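Local coordinates for 389aa long hypothetical nucleolar protein (Pyrococcus horikoshii, PDB 5ZVE) that transfers a methyl group from S-adenosyl-L-methionine to the C5 position of cytosine 72 in several tRNAs, which appears to raise their thermal stability slightly, at residues Glu194-Glu197 / Asp198-Ile201; Ala257-Leu260 / Pro261-Gly264; Glu288-Leu291 / Lys292-Glu295; Ala298-Gln301 / Arg302-Trp306; Thr324-Tyr327 / Glu328-Glu331. All blocks are in the same frame, centred on the assembly; numbering follows the deposited sequence.

Interaction 1: residues Glu194-Glu197 / Asp198-Ile201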
# COMPACT_ATOMS: atom_id res chain seq x y z
N GLU A 194 -9.93 16.82 0.97
CA GLU A 194 -11.22 17.48 0.76
C GLU A 194 -11.35 18.10 -0.63
O GLU A 194 -11.53 19.32 -0.75
CB GLU A 194 -11.45 18.56 1.82
CG GLU A 194 -11.41 18.07 3.26
CD GLU A 194 -11.72 19.18 4.25
OE1 GLU A 194 -12.29 20.21 3.83
OE2 GLU A 194 -11.40 19.03 5.45
N PRO A 195 -11.26 17.28 -1.69
CA PRO A 195 -11.34 17.86 -3.03
C PRO A 195 -12.72 18.43 -3.33
O PRO A 195 -13.72 17.84 -2.94
CB PRO A 195 -11.03 16.67 -3.94
CG PRO A 195 -11.51 15.49 -3.16
CD PRO A 195 -11.21 15.81 -1.72
N LYS A 196 -12.76 19.56 -4.03
CA LYS A 196 -14.02 20.17 -4.43
C LYS A 196 -14.09 20.20 -5.96
O LYS A 196 -13.06 20.31 -6.62
CB LYS A 196 -14.15 21.58 -3.87
CG LYS A 196 -14.03 21.65 -2.36
CD LYS A 196 -15.18 20.94 -1.67
CE LYS A 196 -14.84 20.62 -0.23
NZ LYS A 196 -14.07 21.72 0.43
N GLU A 197 -15.30 20.07 -6.50
CA GLU A 197 -15.52 20.06 -7.94
C GLU A 197 -14.91 21.29 -8.64
O GLU A 197 -14.55 21.24 -9.81
CB GLU A 197 -17.02 19.96 -8.23
CG GLU A 197 -17.44 20.30 -9.66
CD GLU A 197 -18.95 20.22 -9.85
OE1 GLU A 197 -19.68 20.16 -8.84
OE2 GLU A 197 -19.39 20.21 -11.02
N ASP A 198 -14.77 22.38 -7.89
CA ASP A 198 -14.21 23.62 -8.42
C ASP A 198 -12.69 23.60 -8.46
O ASP A 198 -12.07 24.25 -9.31
CB ASP A 198 -14.68 24.82 -7.59
CG ASP A 198 -16.14 25.11 -7.78
OD1 ASP A 198 -16.73 24.62 -8.76
OD2 ASP A 198 -16.71 25.84 -6.93
N ASP A 199 -12.08 22.85 -7.54
CA ASP A 199 -10.63 22.89 -7.35
C ASP A 199 -9.87 22.47 -8.60
O ASP A 199 -10.23 21.51 -9.28
CB ASP A 199 -10.20 21.99 -6.19
CG ASP A 199 -10.69 22.48 -4.85
OD1 ASP A 199 -10.84 23.71 -4.67
OD2 ASP A 199 -10.89 21.64 -3.95
N VAL A 200 -8.80 23.20 -8.89
CA VAL A 200 -7.77 22.69 -9.79
C VAL A 200 -6.95 21.69 -8.98
O VAL A 200 -6.40 22.04 -7.93
CB VAL A 200 -6.88 23.80 -10.36
CG1 VAL A 200 -5.88 23.23 -11.34
CG2 VAL A 200 -7.75 24.86 -11.03
N ILE A 201 -6.90 20.45 -9.44
CA ILE A 201 -6.37 19.35 -8.63
C ILE A 201 -5.25 18.59 -9.33
O ILE A 201 -5.39 18.20 -10.49
CB ILE A 201 -7.49 18.35 -8.27
CG1 ILE A 201 -8.57 19.03 -7.43
CG2 ILE A 201 -6.91 17.14 -7.54
CD1 ILE A 201 -9.83 18.21 -7.29

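Interaction 2: residues Ala257-Leu260 / Pro261-Gly264. With SAH (S-adenosyl-L-homocysteine), chain C.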
# COMPACT_ATOMS: atom_id res chain seq x y z
N ALA A 257 7.61 14.61 -12.44
CA ALA A 257 6.80 15.51 -11.62
C ALA A 257 7.61 16.63 -10.97
O ALA A 257 7.06 17.64 -10.55
CB ALA A 257 6.07 14.73 -10.55
N ARG A 258 8.92 16.43 -10.88
CA ARG A 258 9.81 17.43 -10.32
C ARG A 258 9.89 18.68 -11.20
O ARG A 258 10.30 19.74 -10.74
CB ARG A 258 11.21 16.84 -10.11
CG ARG A 258 11.26 15.78 -9.04
CD ARG A 258 12.60 15.06 -9.04
NE ARG A 258 12.95 14.55 -10.35
CZ ARG A 258 14.11 13.97 -10.64
NH1 ARG A 258 14.35 13.53 -11.87
NH2 ARG A 258 15.03 13.84 -9.70
N LYS A 259 9.50 18.53 -12.46
CA LYS A 259 9.44 19.65 -13.38
C LYS A 259 8.02 20.21 -13.52
O LYS A 259 7.74 20.95 -14.45
CB LYS A 259 9.96 19.23 -14.76
CG LYS A 259 11.36 18.64 -14.74
CD LYS A 259 11.86 18.36 -16.15
CE LYS A 259 12.54 19.58 -16.74
NZ LYS A 259 13.88 19.80 -16.14
N LEU A 260 7.14 19.85 -12.58
CA LEU A 260 5.74 20.29 -12.63
C LEU A 260 5.49 21.77 -12.97
O LEU A 260 4.59 22.07 -13.77
CB LEU A 260 5.03 19.99 -11.30
CG LEU A 260 3.59 20.50 -11.27
CD1 LEU A 260 2.72 19.81 -12.31
CD2 LEU A 260 2.96 20.41 -9.91
N PRO A 261 6.25 22.71 -12.37
CA PRO A 261 6.00 24.12 -12.72
C PRO A 261 6.15 24.45 -14.21
O PRO A 261 5.79 25.55 -14.60
CB PRO A 261 7.03 24.87 -11.89
CG PRO A 261 7.25 24.01 -10.71
CD PRO A 261 7.21 22.61 -11.25
N ASP A 262 6.67 23.52 -15.01
CA ASP A 262 6.80 23.72 -16.45
C ASP A 262 5.43 23.84 -17.12
O ASP A 262 5.31 24.45 -18.18
CB ASP A 262 7.59 22.58 -17.09
CG ASP A 262 9.06 22.63 -16.76
OD1 ASP A 262 9.46 23.48 -15.93
OD2 ASP A 262 9.83 21.83 -17.33
N LEU A 263 4.41 23.26 -16.50
CA LEU A 263 3.03 23.53 -16.91
C LEU A 263 2.70 24.96 -16.51
O LEU A 263 3.49 25.61 -15.84
CB LEU A 263 2.05 22.53 -16.27
CG LEU A 263 1.96 21.10 -16.82
CD1 LEU A 263 3.28 20.35 -16.70
CD2 LEU A 263 0.85 20.32 -16.13
N GLY A 264 1.54 25.47 -16.90
CA GLY A 264 1.22 26.85 -16.55
C GLY A 264 0.24 26.92 -15.41
O GLY A 264 -0.33 27.97 -15.11
N SAH C . -0.37 7.47 -5.34
CA SAH C . -0.39 6.16 -5.98
CB SAH C . 0.90 5.38 -5.70
CG SAH C . 2.19 6.19 -5.69
SD SAH C . 3.64 5.10 -5.77
C SAH C . -1.62 5.33 -5.62
O SAH C . -2.36 5.65 -4.68
OXT SAH C . -1.93 4.33 -6.27
C5' SAH C . 4.77 6.43 -6.27
C4' SAH C . 4.77 6.72 -7.77
O4' SAH C . 5.66 7.79 -8.04
C3' SAH C . 5.23 5.56 -8.64
O3' SAH C . 4.15 5.15 -9.46
C2' SAH C . 6.33 6.11 -9.52
O2' SAH C . 6.09 5.77 -10.87
C1' SAH C . 6.19 7.61 -9.34
N9 SAH C . 7.45 8.36 -9.53
C8 SAH C . 8.71 8.05 -9.08
N7 SAH C . 9.56 9.03 -9.48
C5 SAH C . 8.86 9.95 -10.18
C6 SAH C . 9.22 11.14 -10.81
N6 SAH C . 10.49 11.56 -10.79
N1 SAH C . 8.26 11.89 -11.46
C2 SAH C . 6.95 11.46 -11.48
N3 SAH C . 6.59 10.28 -10.86
C4 SAH C . 7.53 9.54 -10.22

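Interaction 3: residues Glu288-Leu291 / Lys292-Glu295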
# COMPACT_ATOMS: atom_id res chain seq x y z
N GLU A 288 14.92 -4.78 2.63
CA GLU A 288 16.17 -4.59 1.88
C GLU A 288 16.71 -3.17 1.95
O GLU A 288 17.92 -2.95 1.87
CB GLU A 288 15.96 -4.98 0.42
CG GLU A 288 15.45 -6.40 0.21
CD GLU A 288 14.02 -6.43 -0.30
OE1 GLU A 288 13.31 -5.42 -0.11
OE2 GLU A 288 13.61 -7.45 -0.90
N ARG A 289 15.82 -2.20 2.11
CA ARG A 289 16.23 -0.80 2.14
C ARG A 289 16.75 -0.42 3.52
O ARG A 289 16.29 -0.94 4.53
CB ARG A 289 15.09 0.12 1.72
CG ARG A 289 14.93 0.22 0.21
CD ARG A 289 13.62 0.85 -0.18
NE ARG A 289 13.36 0.73 -1.61
CZ ARG A 289 12.20 1.04 -2.19
NH1 ARG A 289 11.19 1.48 -1.46
NH2 ARG A 289 12.05 0.89 -3.50
N THR A 290 17.73 0.49 3.54
CA THR A 290 18.38 0.87 4.78
C THR A 290 18.69 2.37 4.83
O THR A 290 18.10 3.15 4.08
CB THR A 290 19.67 0.05 5.00
OG1 THR A 290 20.23 0.38 6.28
CG2 THR A 290 20.70 0.32 3.89
N LEU A 291 19.59 2.76 5.73
CA LEU A 291 19.80 4.17 6.05
C LEU A 291 20.19 5.02 4.84
O LEU A 291 19.64 6.10 4.64
CB LEU A 291 20.87 4.32 7.14
CG LEU A 291 20.36 4.40 8.59
CD1 LEU A 291 19.37 3.29 8.91
CD2 LEU A 291 21.52 4.39 9.58
N LYS A 292 21.14 4.54 4.05
CA LYS A 292 21.54 5.24 2.83
C LYS A 292 20.34 5.55 1.93
O LYS A 292 20.31 6.59 1.27
CB LYS A 292 22.59 4.42 2.07
CG LYS A 292 22.22 2.95 1.91
CD LYS A 292 23.12 2.26 0.90
CE LYS A 292 22.62 0.86 0.59
NZ LYS A 292 23.31 0.28 -0.60
N HIS A 293 19.36 4.66 1.92
CA HIS A 293 18.15 4.85 1.11
C HIS A 293 17.23 5.92 1.68
O HIS A 293 16.56 6.63 0.93
CB HIS A 293 17.37 3.54 0.98
CG HIS A 293 18.12 2.46 0.27
ND1 HIS A 293 18.57 1.32 0.91
CD2 HIS A 293 18.51 2.34 -1.02
CE1 HIS A 293 19.19 0.54 0.04
NE2 HIS A 293 19.17 1.14 -1.14
N ILE A 294 17.20 6.04 3.00
CA ILE A 294 16.35 7.03 3.65
C ILE A 294 16.79 8.44 3.31
O ILE A 294 15.99 9.27 2.91
CB ILE A 294 16.36 6.84 5.18
CG1 ILE A 294 15.70 5.50 5.55
CG2 ILE A 294 15.62 7.98 5.86
CD1 ILE A 294 15.76 5.18 7.03
N GLU A 295 18.09 8.69 3.45
CA GLU A 295 18.65 10.00 3.14
C GLU A 295 18.48 10.34 1.66
O GLU A 295 18.01 11.42 1.32
CB GLU A 295 20.13 10.05 3.52
CG GLU A 295 20.79 11.40 3.28
CD GLU A 295 22.29 11.36 3.48
OE1 GLU A 295 22.84 10.25 3.69
OE2 GLU A 295 22.92 12.44 3.43

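Interaction 4: residues Ala298-Gln301 / Arg302-Trp306. With SAH (S-adenosyl-L-homocysteine), chain C.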
# COMPACT_ATOMS: atom_id res chain seq x y z
N ALA A 298 14.70 10.82 0.84
CA ALA A 298 14.21 12.06 1.45
C ALA A 298 14.64 13.26 0.62
O ALA A 298 13.86 14.19 0.40
CB ALA A 298 14.71 12.20 2.87
N ARG A 299 15.89 13.23 0.15
CA ARG A 299 16.41 14.31 -0.68
C ARG A 299 15.67 14.33 -2.01
O ARG A 299 15.36 15.40 -2.55
CB ARG A 299 17.92 14.15 -0.89
CG ARG A 299 18.59 15.29 -1.65
CD ARG A 299 20.12 15.22 -1.56
NE ARG A 299 20.65 13.96 -2.07
CZ ARG A 299 21.16 12.99 -1.30
NH1 ARG A 299 21.21 13.15 0.02
NH2 ARG A 299 21.61 11.87 -1.85
N TYR A 300 15.35 13.15 -2.51
CA TYR A 300 14.62 13.01 -3.77
C TYR A 300 13.20 13.59 -3.65
O TYR A 300 12.69 14.20 -4.59
CB TYR A 300 14.58 11.53 -4.17
CG TYR A 300 13.86 11.21 -5.46
CD1 TYR A 300 14.28 11.75 -6.66
CD2 TYR A 300 12.78 10.33 -5.48
CE1 TYR A 300 13.64 11.45 -7.85
CE2 TYR A 300 12.13 10.02 -6.66
CZ TYR A 300 12.56 10.58 -7.84
OH TYR A 300 11.92 10.28 -9.02
N GLN A 301 12.58 13.42 -2.49
CA GLN A 301 11.21 13.90 -2.28
C GLN A 301 11.13 15.43 -2.22
O GLN A 301 10.12 16.01 -2.62
CB GLN A 301 10.64 13.31 -0.99
CG GLN A 301 10.44 11.79 -1.04
CD GLN A 301 10.32 11.19 0.33
OE1 GLN A 301 10.70 11.80 1.32
NE2 GLN A 301 9.81 9.96 0.40
N ARG A 302 12.19 16.07 -1.73
CA ARG A 302 12.23 17.52 -1.61
C ARG A 302 12.07 18.20 -2.96
O ARG A 302 11.50 19.29 -3.05
CB ARG A 302 13.53 17.98 -0.95
CG ARG A 302 13.52 17.79 0.55
CD ARG A 302 14.87 18.13 1.18
NE ARG A 302 14.99 17.51 2.49
CZ ARG A 302 15.88 16.58 2.80
NH1 ARG A 302 16.76 16.18 1.89
NH2 ARG A 302 15.92 16.06 4.02
N ALA A 303 12.57 17.57 -4.01
CA ALA A 303 12.40 18.08 -5.36
C ALA A 303 10.92 18.14 -5.74
O ALA A 303 10.46 19.14 -6.30
CB ALA A 303 13.18 17.23 -6.35
N PHE A 304 10.18 17.08 -5.42
CA PHE A 304 8.72 17.05 -5.63
C PHE A 304 8.01 18.13 -4.83
O PHE A 304 7.17 18.87 -5.36
CB PHE A 304 8.14 15.69 -5.22
CG PHE A 304 8.57 14.54 -6.09
CD1 PHE A 304 9.84 14.00 -5.98
CD2 PHE A 304 7.69 13.98 -7.00
CE1 PHE A 304 10.23 12.93 -6.77
CE2 PHE A 304 8.07 12.91 -7.79
CZ PHE A 304 9.34 12.39 -7.68
N ILE A 305 8.36 18.21 -3.56
CA ILE A 305 7.73 19.12 -2.62
C ILE A 305 7.88 20.56 -3.06
O ILE A 305 6.91 21.32 -3.09
CB ILE A 305 8.35 18.96 -1.23
CG1 ILE A 305 7.99 17.60 -0.63
CG2 ILE A 305 7.91 20.11 -0.34
CD1 ILE A 305 8.78 17.27 0.62
N TRP A 306 9.11 20.94 -3.41
CA TRP A 306 9.40 22.28 -3.90
C TRP A 306 8.60 22.56 -5.16
O TRP A 306 8.00 23.63 -5.29
CB TRP A 306 10.91 22.43 -4.15
CG TRP A 306 11.37 23.80 -4.61
CD1 TRP A 306 12.20 24.07 -5.66
CD2 TRP A 306 11.01 25.07 -4.04
NE1 TRP A 306 12.39 25.43 -5.78
CE2 TRP A 306 11.67 26.06 -4.80
CE3 TRP A 306 10.21 25.46 -2.97
CZ2 TRP A 306 11.54 27.42 -4.52
CZ3 TRP A 306 10.08 26.82 -2.69
CH2 TRP A 306 10.75 27.78 -3.46
N SAH C . -0.37 7.47 -5.34
CA SAH C . -0.39 6.16 -5.98
CB SAH C . 0.90 5.38 -5.70
CG SAH C . 2.19 6.19 -5.69
SD SAH C . 3.64 5.10 -5.77
C SAH C . -1.62 5.33 -5.62
O SAH C . -2.36 5.65 -4.68
OXT SAH C . -1.93 4.33 -6.27
C5' SAH C . 4.77 6.43 -6.27
C4' SAH C . 4.77 6.72 -7.77
O4' SAH C . 5.66 7.79 -8.04
C3' SAH C . 5.23 5.56 -8.64
O3' SAH C . 4.15 5.15 -9.46
C2' SAH C . 6.33 6.11 -9.52
O2' SAH C . 6.09 5.77 -10.87
C1' SAH C . 6.19 7.61 -9.34
N9 SAH C . 7.45 8.36 -9.53
C8 SAH C . 8.71 8.05 -9.08
N7 SAH C . 9.56 9.03 -9.48
C5 SAH C . 8.86 9.95 -10.18
C6 SAH C . 9.22 11.14 -10.81
N6 SAH C . 10.49 11.56 -10.79
N1 SAH C . 8.26 11.89 -11.46
C2 SAH C . 6.95 11.46 -11.48
N3 SAH C . 6.59 10.28 -10.86
C4 SAH C . 7.53 9.54 -10.22

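Interaction 5: residues Thr324-Tyr327 / Glu328-Glu331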
# COMPACT_ATOMS: atom_id res chain seq x y z
N THR A 324 6.04 5.11 4.61
CA THR A 324 7.32 4.85 5.26
C THR A 324 7.33 5.39 6.68
O THR A 324 6.54 6.26 7.03
CB THR A 324 8.49 5.45 4.46
OG1 THR A 324 9.71 4.80 4.84
CG2 THR A 324 8.61 6.95 4.71
N LEU A 325 8.23 4.86 7.50
CA LEU A 325 8.29 5.23 8.91
C LEU A 325 9.35 6.28 9.24
O LEU A 325 9.31 6.88 10.31
CB LEU A 325 8.55 3.98 9.74
CG LEU A 325 7.48 2.90 9.65
CD1 LEU A 325 8.04 1.57 10.13
CD2 LEU A 325 6.28 3.30 10.48
N SER A 326 10.29 6.51 8.32
CA SER A 326 11.47 7.32 8.63
C SER A 326 11.11 8.75 9.02
O SER A 326 10.10 9.30 8.57
CB SER A 326 12.44 7.35 7.44
OG SER A 326 11.99 8.23 6.44
N TYR A 327 11.93 9.33 9.88
CA TYR A 327 11.76 10.73 10.26
C TYR A 327 12.06 11.64 9.07
O TYR A 327 11.28 12.55 8.77
CB TYR A 327 12.66 11.10 11.44
CG TYR A 327 12.42 12.50 11.94
CD1 TYR A 327 11.46 12.76 12.90
CD2 TYR A 327 13.14 13.57 11.43
CE1 TYR A 327 11.23 14.05 13.35
CE2 TYR A 327 12.92 14.86 11.86
CZ TYR A 327 11.96 15.09 12.83
OH TYR A 327 11.74 16.38 13.26
N GLU A 328 13.20 11.40 8.43
CA GLU A 328 13.71 12.28 7.38
C GLU A 328 12.73 12.46 6.22
O GLU A 328 12.56 13.57 5.71
CB GLU A 328 15.05 11.76 6.83
CG GLU A 328 16.23 11.85 7.79
CD GLU A 328 16.27 10.71 8.80
OE1 GLU A 328 15.38 9.83 8.74
OE2 GLU A 328 17.20 10.68 9.63
N GLU A 329 12.06 11.38 5.81
CA GLU A 329 11.13 11.44 4.69
C GLU A 329 9.79 12.04 5.11
O GLU A 329 8.97 12.38 4.27
CB GLU A 329 10.89 10.05 4.09
CG GLU A 329 12.12 9.39 3.50
CD GLU A 329 11.87 7.93 3.14
OE1 GLU A 329 11.23 7.68 2.09
OE2 GLU A 329 12.29 7.04 3.90
N ASN A 330 9.59 12.16 6.41
CA ASN A 330 8.29 12.57 6.92
C ASN A 330 8.33 13.91 7.66
O ASN A 330 8.22 14.96 7.02
CB ASN A 330 7.73 11.48 7.83
CG ASN A 330 7.38 10.22 7.06
OD1 ASN A 330 7.00 10.30 5.89
ND2 ASN A 330 7.53 9.06 7.69
N GLU A 331 8.47 13.88 8.98
CA GLU A 331 8.51 15.11 9.75
C GLU A 331 9.64 16.03 9.28
O GLU A 331 9.49 17.25 9.25
CB GLU A 331 8.65 14.82 11.25
CG GLU A 331 7.37 14.28 11.90
CD GLU A 331 7.25 12.77 11.82
OE1 GLU A 331 8.02 12.14 11.05
OE2 GLU A 331 6.38 12.20 12.52

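Interaction 1: residues Glu194-Glu197 / Asp198-Ile201
The D199 side chain runs next to the K196 side chain in the same direction, and D199 OD2 rests 3.3 Å from K196 CB. Two hydrogen bonds tie this pair together. In the backbone one, D199 N donates to K196 O over 2.9 Å and closes a type I beta turn from K196 to D199. The other uses the side chain: K196 N donates to D199 OD2 at 2.8 Å, reaching the oxygen from above the carboxylate plane, 45° out of it, with a bent N-H...O angle of 140°. The carboxylate gets there because D199 CG sits beside its own backbone N (chi1 -67°), on the side where K196 lies.

The K196 ammonium does not pair with D199, its NZ lying 5.4 Å from D199 OD2. The partner of that oxygen in a salt bridge is K269, which bears on the same atom that holds the turn. An alanine in place of D199 would probably leave the K196 N-H and the K269 ammonium without this shared acceptor, with the turn held by its backbone bond.

An apolar contact backs the polar one. I201 CD1 approaches P195 CB at 3.9 Å, and L219 touches both residues. At the outer corner of the turn, E197 points away to a salt bridge with K222. The whole is a surface turn connecting helix 184-193 to strand 201-203, which runs between strands 225-229 and 267-273 in the parallel part of the Rossmann-like sheet typical of class I methyltransferases.

Interaction 2: residues Ala257-Leu260 / Pro261-Gly264
K259 O accepts the backbone N-H of D262 at 2.8 Å and 161°, one of three i+3 to i bonds that make this a short 3-10 segment. It follows strand 250-254 of the Rossmann-like domain, and the pattern repeats before and after: L260 N donates to A257 O, and L263 N to L260 O.

The start of the turn contacts the adenine of the bound S-adenosyl-L-homocysteine. A257 N donates to N1 of the ligand at 3.0 Å and 166°, while A257 CB packs 3.5 Å from its C2. A backbone N-H directed at N1 is consistent with preference for a base whose N1 is an acceptor, as adenine's is. R258 runs past the base, and its guanidinium is held by a salt bridge from R258 NH1 to D256, whose OD1 is hydrogen-bonded to the ligand. One acidic side chain thus serves both the ligand and the arginine beside it.

L260 turns inward toward I228 and M204. With its CG anti to the backbone N (chi1 177°), the isobutyl group lies beside the carbonyl carbon and crosses the P261 ring at about a right angle. L260 CB stands 3.4 Å from P261 CD, a closeness set largely by the peptide bond to proline. Proline brings no N-H of its own to the turn, and its ring lies against S311 and A307.

On the solvent side, K259 and D262 cross without pairing their charges: K259 CE comes within 3.6 Å of D262 OD2, whereas K259 NZ stays 4.7 Å from the same oxygen.

Interaction 3: residues Glu288-Leu291 / Lys292-Glu295
At the N-terminus of helix 291-310, T290 is the N-cap residue, but its side chain makes no capping bond; the polar contact comes from H293, three residues on. H293 ND1 accepts the backbone N-H of T290 at 2.9 Å, nearly straight at 167° and close to the imidazole plane. This resembles one half of a capping box, in which the side chain of the third helical residue accepts the N-cap N-H. The other half is missing, because T290 OG1 lies anti to its backbone N (chi1 -175°) and bonds to E8 instead. An accepting ND1 is consistent with a neutral ring carrying its proton on NE2.

The imidazole is sandwiched by aliphatic carbons. R289 CG makes a CH-pi contact over one face, 4.0 Å from the ring centroid, and K292 CG lies off the opposite face toward the rim. T290 CG2 in turn meets K292 CG at 3.6 Å. A serine in place of H293 would probably leave the T290 N-H without its ring acceptor and open a gap between R289 CG and K292 CG.

Regular helix bonding starts at once: I294 N donates to T290 O at 3.2 Å in the carbonyl plane, and E295 N to L291 O. R289 reaches past the ring to bond T277 O through NH1, its side chain about 7 Å from that of C323, the predicted nucleophile.

Helix 7-17 packs on L291 through E8 and Y12, while I294, whose CD1 lies 4.5 Å from L291 CD1, packs onto L279 and onto S326 and E328 in the loop before helix 331-339.

Interaction 4: residues Ala298-Gln301 / Arg302-Trp306
F304 presses its CE1 edge onto the face of the Y300 ring, a T-shaped pair one helical turn apart with centroids 5.0 Å apart and planes at 79°. The fit is close, F304 CE1 lying 3.5 Å from Y300 CE2. Both rings reach the adenine of S-adenosyl-L-homocysteine. F304 CZ abuts its C6 at 3.4 Å, and the ligand's N6 donates to Y300 OH at 2.6 Å and 156°. Y300 extends to the base because its CG is anti to the backbone N (chi1 -179°), with F304 against one face of its ring.

The outward side of the helix is looser. R302 stretches back along the turn, its guanidinium face over A298 O, and R302 NH1 comes 3.6 Å from R299 CB. R299 NH1 and R302 NH1 stay 5.7 Å apart. R299 points away to a long, weak ion pair with E295.

Q301 is buried, and its NE2 bonds P275 O. The helix packs on strand 267-273 through L272, which meets F304 and I305, and on helix 331-339, whose F336 touches R302 and I305.

Interaction 5: residues Thr324-Tyr327 / Glu328-Glu331
From CB outward, E329 meets the same two neighbours. E329 CB and CG each pass 3.2 Å from S326 OG, and E329 CD lies 3.7 Å from T324 CG2. At the tip, E329 OE2 accepts a hydrogen bond from S326 OG at 2.8 Å, approached on its anti side and 35° out of the carboxylate plane, and a further one from T277. E329 OE1 takes a weak bond from Q301.

S326 OG is therefore used twice: it donates a hydrogen bond to the carboxylate and accepts the E329 N-H at 3.2 Å. Its chi1 of 78° puts the hydroxyl between backbone N and carbonyl carbon, where it faces this N-H. A serine hydroxyl accepting the backbone N three residues on resembles a helix cap, but here it supports the type I turn from Y327 to N330, closed by N330 N donating to Y327 O.

N330 ties the turn back to the start of the segment. Its ND2 donates to T324 O at 3.0 Å with the acceptor near the amide plane, and OD1 meets T322, so both ends of the amide are engaged. Y327 takes E331 CB over its ring face, 3.9 Å from the centroid, in a CH-pi contact.

T324 follows C323, the predicted nucleophile, their side chains about 6 Å apart, and the buried loop leaves the end of strand 316-322. Helix 7-17 packs on L325, S326 and Y327, helix 291-310 on E329 through T297 and A298, and strand 374-381 on N330 and E331, with helix 331-339 starting immediately after N330.

Overall arrangement
All five contacts lie in the catalytic domain of the RsmB/NOP family. Interactions 2 and 4 frame the adenine of S-adenosyl-L-homocysteine together and touch each other, R258 NH2 lying 3.3 Å from Y300 CE1. Interaction 3 begins the helix that interaction 4 continues, their centres about 16 Å apart. Interaction 5 packs against both: I294 CG2 meets S326 CB at 3.6 Å. Interactions 3 and 5 approach the predicted nucleophile C323, the side chains of R289 and T324 lying about 7 and 6 Å from its own. Interaction 1 stands alone; its nearest atoms are about 8 Å from those of interaction 2, and the I201 side chain ends about 12 Å from the ligand.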